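Local coordinates for protein virB8 (Agrobacterium tumefaciens, PDB 2CC3) that is suggested to act at the bacterial surface, as a homodimeric part of a type IV secretion system, with an important role in directing T-DNA transfer to plant cells, at residues 9-14 against 110-115; 38-43 against 124-129; 23-28 against 59-64. One frame throughout, in Å; residues are numbered along the deposited sequence.

Interaction 1. Residues 9-14 against 110-115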
# COMPACT_ATOMS: atom_id res chain seq x y z
N ALA A 9 3.05 -15.88 -5.29
CA ALA A 9 3.56 -14.49 -5.23
C ALA A 9 2.54 -13.54 -4.63
O ALA A 9 2.85 -12.73 -3.76
CB ALA A 9 4.03 -14.00 -6.61
N VAL A 10 1.31 -13.65 -5.12
CA VAL A 10 0.18 -12.88 -4.60
C VAL A 10 -0.07 -13.11 -3.10
O VAL A 10 -0.30 -12.15 -2.36
CB VAL A 10 -1.07 -13.12 -5.47
CG1 VAL A 10 -2.28 -12.31 -4.97
CG2 VAL A 10 -0.76 -12.72 -6.91
N VAL A 11 -0.04 -14.36 -2.66
CA VAL A 11 -0.13 -14.66 -1.21
C VAL A 11 0.86 -13.86 -0.40
O VAL A 11 0.47 -13.13 0.53
CB VAL A 11 0.07 -16.15 -0.92
CG1 VAL A 11 0.09 -16.40 0.58
CG2 VAL A 11 -1.08 -16.99 -1.53
N ASN A 12 2.15 -13.99 -0.77
CA ASN A 12 3.26 -13.45 0.03
C ASN A 12 3.21 -11.96 0.12
O ASN A 12 3.48 -11.36 1.18
CB ASN A 12 4.62 -13.89 -0.53
CG ASN A 12 4.86 -15.39 -0.44
OD1 ASN A 12 4.18 -16.12 0.27
ND2 ASN A 12 5.82 -15.85 -1.21
N ALA A 13 2.87 -11.35 -1.02
CA ALA A 13 2.65 -9.93 -1.13
C ALA A 13 1.47 -9.45 -0.28
O ALA A 13 1.57 -8.43 0.39
CB ALA A 13 2.51 -9.51 -2.62
N SER A 14 0.34 -10.15 -0.33
CA SER A 14 -0.87 -9.64 0.41
C SER A 14 -0.68 -9.80 1.95
O SER A 14 -1.11 -8.95 2.73
CB SER A 14 -2.19 -10.31 -0.02
OG SER A 14 -2.40 -10.40 -1.43
N VAL A 110 0.61 -16.20 10.62
CA VAL A 110 -0.59 -15.77 9.87
C VAL A 110 -1.27 -16.95 9.19
O VAL A 110 -0.70 -17.56 8.29
CB VAL A 110 -0.30 -14.66 8.82
CG1 VAL A 110 -1.60 -14.17 8.15
CG2 VAL A 110 0.44 -13.47 9.46
N ARG A 111 -2.48 -17.28 9.65
CA ARG A 111 -3.35 -18.24 8.98
C ARG A 111 -4.35 -17.47 8.11
O ARG A 111 -4.91 -16.45 8.53
CB ARG A 111 -4.09 -19.15 10.01
CG ARG A 111 -4.80 -20.36 9.39
CD ARG A 111 -5.74 -21.10 10.35
NE ARG A 111 -5.00 -21.84 11.36
CZ ARG A 111 -4.44 -23.03 11.16
NH1 ARG A 111 -4.54 -23.65 9.99
NH2 ARG A 111 -3.75 -23.60 12.15
N TYR A 112 -4.58 -17.97 6.91
CA TYR A 112 -5.44 -17.26 5.98
C TYR A 112 -6.27 -18.29 5.24
O TYR A 112 -5.86 -19.44 5.15
CB TYR A 112 -4.57 -16.42 4.99
CG TYR A 112 -3.68 -17.27 4.07
CD1 TYR A 112 -4.12 -17.64 2.81
CD2 TYR A 112 -2.40 -17.69 4.48
CE1 TYR A 112 -3.34 -18.42 2.00
CE2 TYR A 112 -1.59 -18.45 3.63
CZ TYR A 112 -2.08 -18.82 2.40
OH TYR A 112 -1.34 -19.60 1.53
N GLU A 113 -7.42 -17.85 4.72
CA GLU A 113 -8.21 -18.62 3.77
C GLU A 113 -8.36 -17.81 2.47
O GLU A 113 -8.08 -16.63 2.42
CB GLU A 113 -9.60 -18.91 4.36
CG GLU A 113 -10.55 -17.69 4.35
CD GLU A 113 -11.72 -17.77 5.35
OE1 GLU A 113 -12.57 -16.85 5.33
OE2 GLU A 113 -11.81 -18.72 6.16
N LYS A 114 -8.78 -18.47 1.41
CA LYS A 114 -9.26 -17.81 0.20
C LYS A 114 -10.78 -17.79 0.14
O LYS A 114 -11.41 -18.83 0.26
CB LYS A 114 -8.73 -18.56 -1.00
CG LYS A 114 -7.55 -17.87 -1.57
CD LYS A 114 -6.48 -18.83 -2.04
CE LYS A 114 -5.31 -18.01 -2.59
NZ LYS A 114 -5.68 -17.26 -3.87
N VAL A 115 -11.37 -16.61 -0.02
CA VAL A 115 -12.77 -16.52 -0.42
C VAL A 115 -12.88 -16.29 -1.94
O VAL A 115 -12.08 -15.54 -2.53
CB VAL A 115 -13.55 -15.44 0.39
CG1 VAL A 115 -13.37 -15.68 1.87
CG2 VAL A 115 -13.11 -14.04 0.01
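In the helix-on-sheet packing of the VirB8 periplasmic domain, Val11 of helix 6-23 rests against Tyr112 of strand 102-114. The two side chains cross at about a right angle, and the valine meets the far end of the tyrosine. Val11 CG1 carries most of the contact, lying 3.6 Å from Tyr112 OH and 3.7 Å from Tyr112 CZ, obliquely to the ring. The second branch, Val11 CG2, comes within 4.0 Å of the same Tyr112 OH, which is thus approached by both methyls. Tyr112 CG sits between its backbone N and its carbonyl carbon (chi1 64°), and from there the ring extends to the helix.

Lys114, two residues further along the strand, brings only the end of its chain near, its CE lying 4.5 Å from Val11 CG2, a looser approach. Its charged end passes on to a salt bridge with Glu7, one turn earlier on the helix. Within the helix, Val10 O receives both Ser14 N and Ser14 OG, from opposite faces of its carbonyl plane, the hydroxyl at 2.9 Å. Val10 itself packs on Val10 of the second subunit, so the helix lies between its own sheet and the dimer partner. A long N-terminal helix laid across an antiparallel sheet is characteristic of the NTF2-like fold to which VirB8 belongs.

Interaction 2. Residues 38-43 against 124-129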
# COMPACT_ATOMS: atom_id res chain seq x y z
N SER A 38 -8.71 -4.13 8.63
CA SER A 38 -10.07 -4.63 9.05
C SER A 38 -10.78 -5.46 7.98
O SER A 38 -11.42 -6.46 8.28
CB SER A 38 -10.98 -3.45 9.44
OG SER A 38 -10.38 -2.62 10.44
N ASN A 39 -10.68 -5.02 6.72
CA ASN A 39 -11.38 -5.70 5.62
C ASN A 39 -10.79 -7.05 5.26
O ASN A 39 -11.49 -7.96 4.81
CB ASN A 39 -11.39 -4.79 4.38
CG ASN A 39 -12.34 -3.63 4.55
OD1 ASN A 39 -13.41 -3.77 5.13
ND2 ASN A 39 -11.95 -2.46 4.03
N PHE A 40 -9.49 -7.17 5.48
CA PHE A 40 -8.71 -8.37 5.24
C PHE A 40 -8.90 -9.48 6.32
O PHE A 40 -8.44 -10.60 6.13
CB PHE A 40 -7.22 -7.97 5.28
CG PHE A 40 -6.56 -7.75 3.92
CD1 PHE A 40 -6.41 -6.45 3.39
CD2 PHE A 40 -6.00 -8.81 3.21
CE1 PHE A 40 -5.76 -6.22 2.14
CE2 PHE A 40 -5.36 -8.60 1.96
CZ PHE A 40 -5.24 -7.30 1.44
N SER A 41 -9.53 -9.15 7.45
CA SER A 41 -9.55 -10.04 8.62
C SER A 41 -10.91 -10.65 8.89
O SER A 41 -11.92 -9.95 8.83
CB SER A 41 -9.13 -9.24 9.84
OG SER A 41 -7.86 -8.65 9.62
N ALA A 42 -10.95 -11.94 9.21
CA ALA A 42 -12.16 -12.61 9.65
C ALA A 42 -12.54 -12.03 11.03
O ALA A 42 -11.69 -11.43 11.68
CB ALA A 42 -11.97 -14.13 9.67
N PRO A 43 -13.83 -12.10 11.41
CA PRO A 43 -14.43 -11.45 12.60
C PRO A 43 -13.59 -11.32 13.89
O PRO A 43 -13.50 -10.22 14.43
CB PRO A 43 -15.71 -12.27 12.82
CG PRO A 43 -16.18 -12.49 11.45
CD PRO A 43 -14.89 -12.73 10.60
N LEU A 124 -10.28 -4.87 -5.58
CA LEU A 124 -9.28 -3.88 -6.01
C LEU A 124 -7.97 -3.83 -5.17
O LEU A 124 -6.93 -3.46 -5.67
CB LEU A 124 -9.93 -2.49 -6.06
CG LEU A 124 -9.18 -1.32 -6.71
CD1 LEU A 124 -9.10 -1.44 -8.24
CD2 LEU A 124 -9.84 -0.04 -6.30
N THR A 125 -8.06 -4.20 -3.89
CA THR A 125 -6.93 -4.03 -2.95
C THR A 125 -6.47 -5.41 -2.43
O THR A 125 -5.44 -5.56 -1.76
CB THR A 125 -7.35 -3.11 -1.80
OG1 THR A 125 -8.48 -3.67 -1.13
CG2 THR A 125 -7.78 -1.76 -2.30
N ASN A 126 -7.26 -6.43 -2.77
CA ASN A 126 -7.07 -7.81 -2.32
C ASN A 126 -7.47 -8.67 -3.52
O ASN A 126 -8.51 -9.33 -3.49
CB ASN A 126 -7.98 -8.06 -1.09
CG ASN A 126 -7.80 -9.42 -0.46
OD1 ASN A 126 -6.86 -10.17 -0.75
ND2 ASN A 126 -8.72 -9.75 0.46
N PRO A 127 -6.68 -8.62 -4.61
CA PRO A 127 -6.93 -9.42 -5.82
C PRO A 127 -7.08 -10.91 -5.61
O PRO A 127 -7.81 -11.55 -6.38
CB PRO A 127 -5.69 -9.14 -6.70
CG PRO A 127 -4.64 -8.47 -5.76
CD PRO A 127 -5.48 -7.75 -4.76
N GLY A 128 -6.37 -11.49 -4.64
CA GLY A 128 -6.42 -12.93 -4.42
C GLY A 128 -7.50 -13.44 -3.46
O GLY A 128 -7.61 -14.64 -3.24
N GLY A 129 -8.26 -12.54 -2.86
CA GLY A 129 -9.38 -12.93 -2.00
C GLY A 129 -8.94 -13.50 -0.66
O GLY A 129 -9.64 -14.31 -0.05
O HOH W 1 -10.62 -7.63 1.85
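Phe40 of segment 38-43 reaches toward Asn126 in the loop before strand 130-139, and the two side chains approach from opposite directions. From Phe40 CB the ring is carried across to the loop, where CD2, CE2 and CZ do most of the touching. Phe40 CD2 lies 4.0 Å from Asn126 ND2, which sits over one face of the ring. The next atom, Phe40 CE2, is 3.5 Å from Asn126 OD1 and equally near the amide carbon. At the tip, Phe40 CZ meets Asn126 CB at 3.8 Å and Thr125 O at 3.6 Å, the carbonyl approaching obliquely.

The amide is stacked on the ring with the planes 29° apart, an orientation reached with Asn126 CG anti to the backbone N (chi1 -176°). This is an amide-aromatic stack made by the first residue of a type I beta turn, Asn126 to Gly129, which is closed by a bond of 3.3 Å from Gly129 N to Asn126 O. Gly129 ends the turn with positive phi and leads into strand 130-139 of the NTF2-like sheet.

The amide is also fixed by polar partners. Asn126 ND2 donates to Leu130 O and, at 3.2 Å, to a water that in turn makes a weak bond to Asn39 O, bridging the two segments beside the stack. The Phe40 side chain also packs on Ser14 and Tyr18 of helix 6-23, and the Phe40 backbone is hydrogen-bonded to that of Val132.

Interaction 3. Residues 23-28 against 59-64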
# COMPACT_ATOMS: atom_id res chain seq x y z
N GLU A 23 1.24 -3.52 11.57
CA GLU A 23 2.28 -3.36 12.57
C GLU A 23 3.01 -2.00 12.46
O GLU A 23 3.74 -1.61 13.39
CB GLU A 23 3.28 -4.55 12.49
CG GLU A 23 2.64 -5.95 12.64
CD GLU A 23 1.88 -6.15 13.97
OE1 GLU A 23 2.18 -5.40 14.93
OE2 GLU A 23 1.00 -7.05 14.04
N SER A 24 2.83 -1.33 11.32
CA SER A 24 3.29 0.04 11.09
C SER A 24 2.38 1.01 11.81
O SER A 24 1.25 0.66 12.15
CB SER A 24 3.24 0.36 9.60
OG SER A 24 4.50 0.21 9.03
N TYR A 25 2.86 2.24 12.03
CA TYR A 25 1.99 3.33 12.51
C TYR A 25 2.43 4.70 12.03
O TYR A 25 3.59 5.10 12.18
CB TYR A 25 1.86 3.39 14.05
CG TYR A 25 1.01 4.59 14.49
CD1 TYR A 25 -0.38 4.57 14.34
CD2 TYR A 25 1.60 5.76 14.99
CE1 TYR A 25 -1.16 5.64 14.70
CE2 TYR A 25 0.80 6.84 15.36
CZ TYR A 25 -0.58 6.77 15.20
OH TYR A 25 -1.42 7.79 15.56
N ASP A 26 1.48 5.45 11.50
CA ASP A 26 1.72 6.83 11.10
C ASP A 26 0.38 7.52 11.23
O ASP A 26 -0.59 7.08 10.61
CB ASP A 26 2.23 6.84 9.65
CG ASP A 26 2.66 8.22 9.18
OD1 ASP A 26 3.75 8.67 9.55
OD2 ASP A 26 1.91 8.85 8.40
N ALA A 27 0.29 8.57 12.03
CA ALA A 27 -1.01 9.25 12.21
C ALA A 27 -1.71 9.61 10.87
O ALA A 27 -2.94 9.55 10.77
CB ALA A 27 -0.84 10.49 13.09
N ASP A 28 -0.92 9.95 9.85
CA ASP A 28 -1.46 10.26 8.52
C ASP A 28 -2.08 9.06 7.82
O ASP A 28 -3.03 9.21 7.07
CB ASP A 28 -0.41 10.89 7.62
CG ASP A 28 0.08 12.23 8.14
OD1 ASP A 28 -0.60 12.81 9.02
OD2 ASP A 28 1.15 12.70 7.68
N THR A 59 -2.58 1.80 25.42
CA THR A 59 -1.37 1.26 24.78
C THR A 59 -1.42 1.27 23.23
O THR A 59 -0.48 0.82 22.56
CB THR A 59 -0.98 -0.17 25.29
OG1 THR A 59 -2.05 -1.08 25.04
CG2 THR A 59 -0.69 -0.18 26.78
N SER A 60 -2.52 1.78 22.67
CA SER A 60 -2.61 1.96 21.23
C SER A 60 -1.48 2.85 20.73
O SER A 60 -1.09 3.81 21.42
CB SER A 60 -3.96 2.60 20.84
OG SER A 60 -3.94 2.98 19.46
N PRO A 61 -0.94 2.55 19.54
CA PRO A 61 0.06 3.45 18.93
C PRO A 61 -0.46 4.89 18.78
O PRO A 61 0.30 5.84 18.89
CB PRO A 61 0.31 2.82 17.54
CG PRO A 61 -0.88 1.89 17.31
CD PRO A 61 -1.23 1.38 18.68
N GLN A 62 -1.77 5.02 18.55
CA GLN A 62 -2.41 6.32 18.42
C GLN A 62 -2.23 7.15 19.66
O GLN A 62 -1.90 8.33 19.59
CB GLN A 62 -3.90 6.14 18.21
CG GLN A 62 -4.26 5.19 17.15
CD GLN A 62 -5.64 5.46 16.67
OE1 GLN A 62 -5.82 6.18 15.69
NE2 GLN A 62 -6.64 4.94 17.39
N VAL A 63 -2.48 6.52 20.80
CA VAL A 63 -2.37 7.11 22.13
C VAL A 63 -0.90 7.37 22.52
O VAL A 63 -0.54 8.49 22.87
CB VAL A 63 -3.12 6.21 23.18
CG1 VAL A 63 -3.11 6.84 24.57
CG2 VAL A 63 -4.56 5.97 22.72
N ILE A 64 -0.05 6.34 22.42
CA ILE A 64 1.38 6.40 22.77
C ILE A 64 2.20 7.34 21.89
O ILE A 64 3.02 8.14 22.38
CB ILE A 64 2.04 4.96 22.77
CG1 ILE A 64 1.64 4.17 24.01
CG2 ILE A 64 3.57 5.02 22.67
CD1 ILE A 64 1.49 5.02 25.25
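Tyr25, in the loop after helix 6-23, packs its ring on Pro61, the first residue of the short helix 61-64, whose N-cap is Ser60. The tight part is a CH-pi contact: Pro61 CB stands 3.9 Å from the centroid of the Tyr25 ring, 26° off the normal, and closest to Tyr25 CG at 3.6 Å. With its CG anti to the backbone N (chi1 176°), the tyrosine offers this face to the proline, while Ala27 N lies over the opposite face, so the ring is held between the helix start and its own loop. Its outer end crosses the first turn, where Tyr25 OH comes within 3.4 Å of Gln62 CA and makes a weak hydrogen bond to Gly66 O.

Packing slackens beyond this point. The Gln62 side chain crosses that of Tyr25 at about a right angle and brings its CG to 4.0 Å from Tyr25 CE1, while NE2 bonds to Phe53 O. Val63, the next residue of the helix, points away from the tyrosine and is exposed. At the helix start, Ser60 OG accepts the bond from Gln62 N at 3.1 Å, with an N-H...O angle of 144°.

Overall arrangement
From the N terminus, the chain passes through 9-14, 23-28 and 38-43 before any contact closes. Interaction 3 closes first, when the short helix at 59-64 returns to the loop of 23-28. Interaction 1 closes next, as strand 102-114 comes back to the first helix, and its span encloses that of interaction 3. Interaction 2 closes last, at 124-129, and crosses both others. Interactions 1 and 2 are neighbours, joined by Val115 N and Gly129 O at 2.9 Å, and together tie the first two helices to strand 102-114 and to the loop that leads into strand 130-139. Interaction 3, across the chain's centre from interaction 1, joins the loop after the first helix to helix 61-64, close to strand 69-82.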